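Local structure of glycoside hydrolase family 81 (Clostridium thermocellum, 6FOP) at residues Y133-F138 with Y222-D227; G258-L263 with M288-G293; K86-V91 with N168-G173. The protein probably hydrolyses beta-1,3-glucans such as laminarin as a family 81 glycoside hydrolase of the Clostridium thermocellum cellulosome. One frame throughout, in Å; residues are numbered along the deposited sequence.

In the fold
All three contacts lie in the beta-rich N-terminal half of the chain, their centres 22 to 29 Å from its centre. Interactions 1 and 2, with centres 15 Å apart, touch directly: C223 CB lies 3.0 Å from G258 O, and Y135 OH lies 3.5 Å from T259 OG1. Interactions 1 and 3 share the eight-stranded sheet that holds strands 133-139 and 170-175, and F138 CZ packs 3.8 Å from V91 CG1. Interactions 2 and 3 do not meet, their nearest atoms being about 11 Å apart. Of the bound ions, a magnesium lies about 7 Å from the N87 side chain of interaction 3, probably the one bound at D146, F147 and G188.

Interaction 1 (Y133-F138 with Y222-D227); sequences YAYFVF and YCFVTD
Two antiparallel sheets meet face to face where Y135 of strand 133-138 packs on F224 and V225 of strand 223-227. The strand axes approach to 7.4 Å and run at 86° to each other, a nearly orthogonal crossing with no direct hydrogen bond between the segments, so the side chains carry the contact. Y135 has CG anti to its carbonyl carbon (chi1 -49°), which starts the ring out beside the backbone N. One face of the ring then lies over the backbone of the other strand: F224 CA sits 4.0 Å from the Y135 ring centroid, a CH-pi contact, with V225 N over the same face. A second CH-pi contact runs the other way, from Y135 CB to the centroid of the F224 ring at 3.8 Å. The two side chains run past one another in opposed senses, ring planes at 40°, and Y135 CD1 comes within 3.5 Å of F224 CD1.

This is sheet-on-sheet packing within the beta-rich N-terminal half: strand 133-139 belongs to an eight-stranded sheet, whereas strand 223-235 is an outer strand of a three-stranded sheet, beside the central strand 240-251. At the rim of the F224 ring, CE2 meets F136 O at 3.5 Å, close to the ring plane. Toward the far end of Y135, OH touches V225 CG2 at 3.7 Å. The phenol is also tied to the opposite backbone through one water, which accepts from Y135 OH at 2.7 Å and donates to C223 O at 2.7 Å. V225 packs as well on M128 and V249, and F224 on Y200.

Interaction 2 (G258-L263 with M288-G293); sequences GTILAL and MKTIQG
M288, on strand 286-292, lies across from L263 and sends its side chain to L263 and A262. Its CB lies 3.4 Å from L263 O and its CG 3.7 Å from the same oxygen. The bend at chi3 (90°) then turns CE back onto A262, where it meets A262 O at 3.6 Å and A262 CB at 3.8 Å. That carbonyl oxygen is a polar site with its own partner, the hydroxyl of Y473.

The backbones run antiparallel, with 151° between the strand directions. L261 and I291 form a hydrogen-bonded pair, L261 N to I291 O at 3.0 Å and I291 N to L261 O at 2.9 Å. L263 N donates to K289 O at 2.8 Å, while the return bond from K289 N to L263 O is weak. On the face shared by L261, L263 and I291, the L263 and I291 side chains cross at about a right angle, L263 CD1 touching I291 CG1 at 4.0 Å; F296 covers these three. I260, A262 and T290 occupy the other face, where T290 OG1 bonds Y279 O. Alternating hydrogen-bonded and non-hydrogen-bonded pairs of this kind are the signature of an antiparallel ladder, here joining strand 260-263 to the central strand of a three-stranded sheet.

Interaction 3 (K86-V91 with N168-G173); sequences KNDFTV and NGVNYG
The D88 and N168 backbones come no nearer than 6.7 Å between CA atoms, and the touching parts of the two segments, residues 86-89 and 168-172, run 54° apart, so side chains bridge the gap. N168 and G169 both have positive phi, with values close to a type I' turn, and link strands 162-167 and 170-175 as a tight hairpin. On the other side, D88 and F89 both face V69 in a classic beta bulge.

The D88 carboxylate is gripped at both oxygens. OD1 takes N168 ND2 at 2.8 Å in a nearly straight bond on its anti side, and the syn lone pair of the same oxygen takes K86 NZ at 2.7 Å in a salt bridge. OD2 accepts from Y172 OH at 2.7 Å through its anti lone pair, and K71 N supplies a further bond. So many donors would favour the ionised acid. K86 NZ also donates to a water 2.8 Å away, which in turn donates to N168 O at 2.7 Å.

The two segments belong to different sheets, strand 89-93 to a seven-stranded one and strand 170-175 to an eight-stranded one, facing each other as in a beta sandwich. Between them F89 and Y172 make a T-shaped pair, with planes at 81° and centroids 4.8 Å apart. F89 CG stands between its backbone N and carbonyl carbon (chi1 55°), and the edge of the ring meets Y172, with CE2 3.5 Å above the centre of the tyrosine ring. I203 touches F89 as well, and V165, I167 and V205 pack on Y172.

Interaction 1 (Y133-F138 with Y222-D227)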
loop_
_atom_site.group_PDB
_atom_site.type_symbol
_atom_site.label_atom_id
_atom_site.label_comp_id
_atom_site.label_asym_id
_atom_site.label_seq_id
_atom_site.Cartn_x
_atom_site.Cartn_y
_atom_site.Cartn_z
ATOM N N TYR A 133 -21.499 -7.196 -4.274
ATOM C CA TYR A 133 -22.029 -8.491 -3.850
ATOM C C TYR A 133 -21.253 -9.103 -2.707
ATOM O O TYR A 133 -20.043 -8.815 -2.541
ATOM C CB TYR A 133 -21.987 -9.500 -4.972
ATOM C CG TYR A 133 -22.827 -9.163 -6.171
ATOM C CD1 TYR A 133 -24.208 -9.477 -6.195
ATOM C CD2 TYR A 133 -22.280 -8.599 -7.301
ATOM C CE1 TYR A 133 -24.979 -9.198 -7.304
ATOM C CE2 TYR A 133 -23.053 -8.300 -8.411
ATOM C CZ TYR A 133 -24.421 -8.614 -8.407
ATOM O OH TYR A 133 -25.148 -8.339 -9.556
ATOM N N ALA A 134 -21.919 -9.985 -1.946
ATOM C CA ALA A 134 -21.241 -10.983 -1.110
ATOM C C ALA A 134 -21.933 -12.312 -1.406
ATOM O O ALA A 134 -23.151 -12.348 -1.649
ATOM C CB ALA A 134 -21.281 -10.662 0.369
ATOM N N TYR A 135 -21.146 -13.375 -1.448
ATOM C CA TYR A 135 -21.606 -14.681 -1.926
ATOM C C TYR A 135 -21.457 -15.726 -0.820
ATOM O O TYR A 135 -20.471 -15.724 -0.092
ATOM C CB TYR A 135 -20.783 -15.126 -3.130
ATOM C CG TYR A 135 -20.627 -14.080 -4.231
ATOM C CD1 TYR A 135 -21.622 -13.820 -5.136
ATOM C CD2 TYR A 135 -19.455 -13.341 -4.334
ATOM C CE1 TYR A 135 -21.486 -12.893 -6.132
ATOM C CE2 TYR A 135 -19.301 -12.397 -5.329
ATOM C CZ TYR A 135 -20.294 -12.145 -6.221
ATOM O OH TYR A 135 -20.119 -11.200 -7.218
ATOM N N PHE A 136 -22.450 -16.627 -0.716
ATOM C CA PHE A 136 -22.499 -17.582 0.373
ATOM C C PHE A 136 -22.887 -18.971 -0.115
ATOM O O PHE A 136 -23.704 -19.104 -1.037
ATOM C CB PHE A 136 -23.527 -17.140 1.432
ATOM C CG PHE A 136 -23.304 -15.737 1.975
ATOM C CD1 PHE A 136 -23.860 -14.641 1.350
ATOM C CD2 PHE A 136 -22.515 -15.542 3.097
ATOM C CE1 PHE A 136 -23.627 -13.352 1.825
ATOM C CE2 PHE A 136 -22.278 -14.259 3.573
ATOM C CZ PHE A 136 -22.848 -13.175 2.939
ATOM N N VAL A 137 -22.321 -19.984 0.552
ATOM C CA VAL A 137 -22.756 -21.371 0.358
ATOM C C VAL A 137 -23.033 -21.931 1.747
ATOM O O VAL A 137 -22.220 -21.786 2.663
ATOM C CB VAL A 137 -21.689 -22.203 -0.376
ATOM C CG1 VAL A 137 -22.068 -23.696 -0.359
ATOM C CG2 VAL A 137 -21.572 -21.720 -1.808
ATOM N N PHE A 138 -24.201 -22.564 1.882
ATOM C CA PHE A 138 -24.675 -23.149 3.138
ATOM C C PHE A 138 -24.606 -24.679 3.111
ATOM O O PHE A 138 -24.795 -25.307 2.060
ATOM C CB PHE A 138 -26.128 -22.715 3.377
ATOM C CG PHE A 138 -26.245 -21.323 3.882
ATOM C CD1 PHE A 138 -26.000 -20.234 3.046
ATOM C CD2 PHE A 138 -26.566 -21.095 5.193
ATOM C CE1 PHE A 138 -26.047 -18.943 3.565
ATOM C CE2 PHE A 138 -26.631 -19.813 5.701
ATOM C CZ PHE A 138 -26.389 -18.745 4.885
ATOM N N TYR A 222 -25.827 -14.544 -9.475
ATOM C CA TYR A 222 -25.467 -15.941 -9.428
ATOM C C TYR A 222 -24.137 -16.250 -10.068
ATOM O O TYR A 222 -23.803 -17.411 -10.252
ATOM C CB TYR A 222 -26.637 -16.825 -9.957
ATOM C CG TYR A 222 -27.940 -16.466 -9.271
ATOM C CD1 TYR A 222 -28.155 -16.818 -7.952
ATOM C CD2 TYR A 222 -28.884 -15.682 -9.892
ATOM C CE1 TYR A 222 -29.318 -16.439 -7.275
ATOM C CE2 TYR A 222 -30.063 -15.301 -9.237
ATOM C CZ TYR A 222 -30.285 -15.702 -7.934
ATOM O OH TYR A 222 -31.444 -15.314 -7.295
ATOM N N CYS A 223 -23.377 -15.204 -10.399
ATOM C CA CYS A 223 -22.021 -15.340 -10.931
ATOM C C CYS A 223 -21.079 -15.136 -9.758
ATOM O O CYS A 223 -20.649 -14.024 -9.458
ATOM C CB CYS A 223 -21.800 -14.333 -12.049
ATOM S SG CYS A 223 -22.771 -14.692 -13.529
ATOM N N PHE A 224 -20.823 -16.201 -9.026
ATOM C CA PHE A 224 -20.054 -16.114 -7.782
ATOM C C PHE A 224 -18.571 -15.942 -8.118
ATOM O O PHE A 224 -18.007 -16.707 -8.893
ATOM C CB PHE A 224 -20.247 -17.382 -6.953
ATOM C CG PHE A 224 -21.546 -17.437 -6.175
ATOM C CD1 PHE A 224 -22.698 -16.772 -6.586
ATOM C CD2 PHE A 224 -21.596 -18.194 -5.007
ATOM C CE1 PHE A 224 -23.865 -16.846 -5.832
ATOM C CE2 PHE A 224 -22.755 -18.257 -4.269
ATOM C CZ PHE A 224 -23.872 -17.579 -4.674
ATOM N N VAL A 225 -17.939 -14.932 -7.510
ATOM C CA VAL A 225 -16.507 -14.711 -7.717
ATOM C C VAL A 225 -15.732 -15.758 -6.951
ATOM O O VAL A 225 -15.883 -15.886 -5.749
ATOM C CB VAL A 225 -16.084 -13.293 -7.311
ATOM C CG1 VAL A 225 -14.570 -13.159 -7.428
ATOM C CG2 VAL A 225 -16.752 -12.288 -8.223
ATOM N N THR A 226 -14.909 -16.527 -7.678
ATOM C CA THR A 226 -14.126 -17.616 -7.101
ATOM C C THR A 226 -12.616 -17.388 -7.132
ATOM O O THR A 226 -11.881 -18.149 -6.509
ATOM C CB THR A 226 -14.458 -18.954 -7.797
ATOM O OG1 THR A 226 -14.322 -18.790 -9.213
ATOM C CG2 THR A 226 -15.892 -19.342 -7.479
ATOM N N ASP A 227 -12.172 -16.317 -7.800
ATOM C CA ASP A 227 -10.744 -15.945 -7.767
ATOM C C ASP A 227 -10.647 -14.495 -8.224
ATOM O O ASP A 227 -11.490 -14.012 -8.980
ATOM C CB ASP A 227 -9.893 -16.870 -8.653
ATOM C CG ASP A 227 -8.398 -16.839 -8.306
ATOM O OD1 ASP A 227 -8.009 -16.341 -7.257
ATOM O OD2 ASP A 227 -7.625 -17.370 -9.125
HETATM O O HOH W 1 -21.538 -11.470 -9.522
#

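Interaction 2 (G258-L263 with M288-G293)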
loop_
_atom_site.group_PDB
_atom_site.type_symbol
_atom_site.label_atom_id
_atom_site.label_comp_id
_atom_site.label_asym_id
_atom_site.label_seq_id
_atom_site.Cartn_x
_atom_site.Cartn_y
_atom_site.Cartn_z
ATOM N N GLY A 258 -21.038 -12.686 -16.026
ATOM C CA GLY A 258 -20.336 -11.430 -15.808
ATOM C C GLY A 258 -20.424 -11.078 -14.353
ATOM O O GLY A 258 -20.833 -11.881 -13.542
ATOM N N THR A 259 -20.011 -9.860 -14.024
ATOM C CA THR A 259 -20.222 -9.316 -12.701
ATOM C C THR A 259 -20.168 -7.798 -12.763
ATOM O O THR A 259 -19.989 -7.210 -13.851
ATOM C CB THR A 259 -19.253 -9.907 -11.649
ATOM O OG1 THR A 259 -19.719 -9.597 -10.338
ATOM C CG2 THR A 259 -17.833 -9.390 -11.788
ATOM N N ILE A 260 -20.468 -7.187 -11.624
ATOM C CA ILE A 260 -20.419 -5.759 -11.466
ATOM C C ILE A 260 -19.214 -5.469 -10.574
ATOM O O ILE A 260 -19.139 -5.949 -9.452
ATOM C CB ILE A 260 -21.702 -5.213 -10.820
ATOM C CG1 ILE A 260 -22.936 -5.538 -11.658
ATOM C CG2 ILE A 260 -21.582 -3.701 -10.613
ATOM C CD1 ILE A 260 -24.265 -5.241 -10.968
ATOM N N LEU A 261 -18.261 -4.708 -11.104
ATOM C CA LEU A 261 -17.042 -4.309 -10.353
ATOM C C LEU A 261 -17.175 -2.827 -9.981
ATOM O O LEU A 261 -17.611 -2.017 -10.792
ATOM C CB LEU A 261 -15.772 -4.571 -11.142
ATOM C CG LEU A 261 -15.525 -6.026 -11.529
ATOM C CD1 LEU A 261 -14.305 -6.080 -12.444
ATOM C CD2 LEU A 261 -15.293 -6.865 -10.283
ATOM N N ALA A 262 -16.827 -2.532 -8.744
ATOM C CA ALA A 262 -16.826 -1.184 -8.209
ATOM C C ALA A 262 -15.349 -0.744 -8.171
ATOM O O ALA A 262 -14.508 -1.425 -7.613
ATOM C CB ALA A 262 -17.446 -1.141 -6.813
ATOM N N LEU A 263 -15.108 0.466 -8.674
ATOM C CA LEU A 263 -13.762 1.030 -8.809
ATOM C C LEU A 263 -13.607 2.242 -7.934
ATOM O O LEU A 263 -14.485 3.079 -7.883
ATOM C CB LEU A 263 -13.506 1.452 -10.265
ATOM C CG LEU A 263 -13.032 0.381 -11.230
ATOM C CD1 LEU A 263 -14.029 -0.766 -11.393
ATOM C CD2 LEU A 263 -12.749 1.001 -12.600
ATOM N N MET A 288 -17.279 5.511 -5.684
ATOM C CA MET A 288 -16.927 4.313 -6.439
ATOM C C MET A 288 -17.840 4.245 -7.640
ATOM O O MET A 288 -19.060 4.277 -7.490
ATOM C CB MET A 288 -17.023 3.027 -5.605
ATOM C CG MET A 288 -15.958 2.946 -4.532
ATOM S SD MET A 288 -15.964 1.419 -3.580
ATOM C CE MET A 288 -14.854 0.377 -4.544
ATOM N N LYS A 289 -17.254 4.180 -8.822
ATOM C CA LYS A 289 -17.990 3.919 -10.048
ATOM C C LYS A 289 -18.130 2.420 -10.234
ATOM O O LYS A 289 -17.520 1.623 -9.523
ATOM C CB LYS A 289 -17.320 4.588 -11.260
ATOM C CG LYS A 289 -17.324 6.104 -11.172
ATOM C CD LYS A 289 -16.830 6.716 -12.493
ATOM C CE LYS A 289 -16.819 8.221 -12.412
ATOM N NZ LYS A 289 -16.344 8.795 -13.704
ATOM N N THR A 290 -18.976 2.039 -11.181
ATOM C CA THR A 290 -19.169 0.637 -11.487
ATOM C C THR A 290 -19.004 0.363 -12.967
ATOM O O THR A 290 -19.275 1.215 -13.821
ATOM C CB THR A 290 -20.541 0.130 -11.015
ATOM O OG1 THR A 290 -21.603 0.866 -11.635
ATOM C CG2 THR A 290 -20.657 0.148 -9.510
ATOM N N ILE A 291 -18.606 -0.877 -13.272
ATOM C CA ILE A 291 -18.522 -1.363 -14.649
ATOM C C ILE A 291 -19.106 -2.768 -14.682
ATOM O O ILE A 291 -19.180 -3.436 -13.638
ATOM C CB ILE A 291 -17.077 -1.401 -15.199
ATOM C CG1 ILE A 291 -16.194 -2.347 -14.367
ATOM C CG2 ILE A 291 -16.519 0.028 -15.208
ATOM C CD1 ILE A 291 -14.829 -2.532 -14.938
ATOM N N GLN A 292 -19.538 -3.174 -15.858
ATOM C CA GLN A 292 -19.899 -4.566 -16.100
ATOM C C GLN A 292 -18.708 -5.254 -16.705
ATOM O O GLN A 292 -18.201 -4.823 -17.750
ATOM C CB GLN A 292 -21.071 -4.662 -17.072
ATOM C CG GLN A 292 -21.355 -6.068 -17.622
ATOM C CD GLN A 292 -21.566 -7.103 -16.587
ATOM O OE1 GLN A 292 -20.976 -8.190 -16.667
ATOM N NE2 GLN A 292 -22.448 -6.821 -15.628
ATOM N N GLY A 293 -18.328 -6.364 -16.103
ATOM C CA GLY A 293 -17.304 -7.214 -16.686
ATOM C C GLY A 293 -16.547 -7.959 -15.641
ATOM O O GLY A 293 -16.655 -7.666 -14.432
#

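Interaction 3 (K86-V91 with N168-G173)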
loop_
_atom_site.group_PDB
_atom_site.type_symbol
_atom_site.label_atom_id
_atom_site.label_comp_id
_atom_site.label_asym_id
_atom_site.label_seq_id
_atom_site.Cartn_x
_atom_site.Cartn_y
_atom_site.Cartn_z
ATOM N N LYS A 86 -21.222 -1.017 10.389
ATOM C CA LYS A 86 -22.417 -1.261 11.196
ATOM C C LYS A 86 -23.151 -2.468 10.619
ATOM O O LYS A 86 -23.038 -2.787 9.444
ATOM C CB LYS A 86 -23.331 -0.014 11.255
ATOM C CG LYS A 86 -23.726 0.510 9.890
ATOM C CD LYS A 86 -25.052 1.195 9.823
ATOM C CE LYS A 86 -25.190 1.950 8.540
ATOM N NZ LYS A 86 -25.810 1.201 7.443
ATOM N N ASN A 87 -23.903 -3.131 11.482
ATOM C CA ASN A 87 -24.735 -4.290 11.127
ATOM C C ASN A 87 -26.059 -3.850 10.528
ATOM O O ASN A 87 -26.945 -3.368 11.259
ATOM C CB ASN A 87 -24.949 -5.112 12.400
ATOM C CG ASN A 87 -25.781 -6.358 12.198
ATOM O OD1 ASN A 87 -25.575 -7.123 11.283
ATOM N ND2 ASN A 87 -26.712 -6.581 13.118
ATOM N N ASP A 88 -26.216 -3.984 9.211
ATOM C CA ASP A 88 -27.540 -3.802 8.609
ATOM C C ASP A 88 -28.296 -5.121 8.719
ATOM O O ASP A 88 -29.490 -5.125 9.055
ATOM C CB ASP A 88 -27.425 -3.318 7.149
ATOM C CG ASP A 88 -26.921 -1.883 7.030
ATOM O OD1 ASP A 88 -27.158 -1.060 7.952
ATOM O OD2 ASP A 88 -26.263 -1.568 5.982
ATOM N N PHE A 89 -27.639 -6.240 8.443
ATOM C CA PHE A 89 -28.219 -7.557 8.742
ATOM C C PHE A 89 -27.106 -8.552 8.966
ATOM O O PHE A 89 -25.986 -8.408 8.410
ATOM C CB PHE A 89 -29.179 -8.056 7.648
ATOM C CG PHE A 89 -28.578 -8.099 6.293
ATOM C CD1 PHE A 89 -27.928 -9.260 5.852
ATOM C CD2 PHE A 89 -28.703 -7.034 5.427
ATOM C CE1 PHE A 89 -27.390 -9.326 4.578
ATOM C CE2 PHE A 89 -28.156 -7.081 4.162
ATOM C CZ PHE A 89 -27.523 -8.245 3.724
ATOM N N THR A 90 -27.396 -9.586 9.752
ATOM C CA THR A 90 -26.469 -10.669 9.958
ATOM C C THR A 90 -26.950 -11.891 9.165
ATOM O O THR A 90 -28.120 -12.299 9.273
ATOM C CB THR A 90 -26.321 -10.984 11.468
ATOM O OG1 THR A 90 -25.679 -9.870 12.120
ATOM C CG2 THR A 90 -25.521 -12.198 11.695
ATOM N N VAL A 91 -26.055 -12.459 8.366
ATOM C CA VAL A 91 -26.307 -13.698 7.651
ATOM C C VAL A 91 -25.964 -14.813 8.611
ATOM O O VAL A 91 -24.800 -15.093 8.863
ATOM C CB VAL A 91 -25.462 -13.794 6.369
ATOM C CG1 VAL A 91 -25.657 -15.133 5.669
ATOM C CG2 VAL A 91 -25.802 -12.662 5.412
ATOM N N ASN A 168 -32.048 0.607 7.450
ATOM C CA ASN A 168 -31.167 1.737 7.760
ATOM C C ASN A 168 -30.935 2.669 6.559
ATOM O O ASN A 168 -29.857 3.248 6.410
ATOM C CB ASN A 168 -29.814 1.218 8.319
ATOM C CG ASN A 168 -29.976 0.473 9.635
ATOM O OD1 ASN A 168 -30.854 0.809 10.431
ATOM N ND2 ASN A 168 -29.151 -0.540 9.871
ATOM N N GLY A 169 -31.919 2.789 5.672
ATOM C CA GLY A 169 -31.801 3.614 4.476
ATOM C C GLY A 169 -30.968 3.023 3.359
ATOM O O GLY A 169 -30.760 3.692 2.356
ATOM N N VAL A 170 -30.527 1.766 3.507
ATOM C CA VAL A 170 -29.667 1.101 2.536
ATOM C C VAL A 170 -30.496 0.034 1.819
ATOM O O VAL A 170 -31.163 -0.786 2.473
ATOM C CB VAL A 170 -28.453 0.432 3.227
ATOM C CG1 VAL A 170 -27.535 -0.224 2.205
ATOM C CG2 VAL A 170 -27.665 1.453 4.042
ATOM N N ASN A 171 -30.490 0.085 0.489
ATOM C CA ASN A 171 -31.169 -0.886 -0.327
ATOM C C ASN A 171 -30.301 -2.096 -0.595
ATOM O O ASN A 171 -29.123 -1.954 -0.922
ATOM C CB ASN A 171 -31.602 -0.237 -1.646
ATOM C CG ASN A 171 -32.547 0.912 -1.429
ATOM O OD1 ASN A 171 -33.668 0.707 -0.974
ATOM N ND2 ASN A 171 -32.087 2.125 -1.689
ATOM N N TYR A 172 -30.872 -3.293 -0.405
ATOM C CA TYR A 172 -30.209 -4.548 -0.706
ATOM C C TYR A 172 -31.084 -5.455 -1.541
ATOM O O TYR A 172 -32.308 -5.440 -1.434
ATOM C CB TYR A 172 -29.863 -5.317 0.564
ATOM C CG TYR A 172 -28.796 -4.723 1.430
ATOM C CD1 TYR A 172 -27.471 -5.034 1.215
ATOM C CD2 TYR A 172 -29.126 -3.876 2.487
ATOM C CE1 TYR A 172 -26.491 -4.540 2.052
ATOM C CE2 TYR A 172 -28.151 -3.344 3.318
ATOM C CZ TYR A 172 -26.831 -3.684 3.090
ATOM O OH TYR A 172 -25.847 -3.159 3.901
ATOM N N GLY A 173 -30.414 -6.293 -2.329
ATOM C CA GLY A 173 -31.030 -7.440 -2.966
ATOM C C GLY A 173 -30.619 -8.688 -2.216
ATOM O O GLY A 173 -29.452 -8.830 -1.844
HETATM O O HOH W 2 -27.236 3.597 6.892
#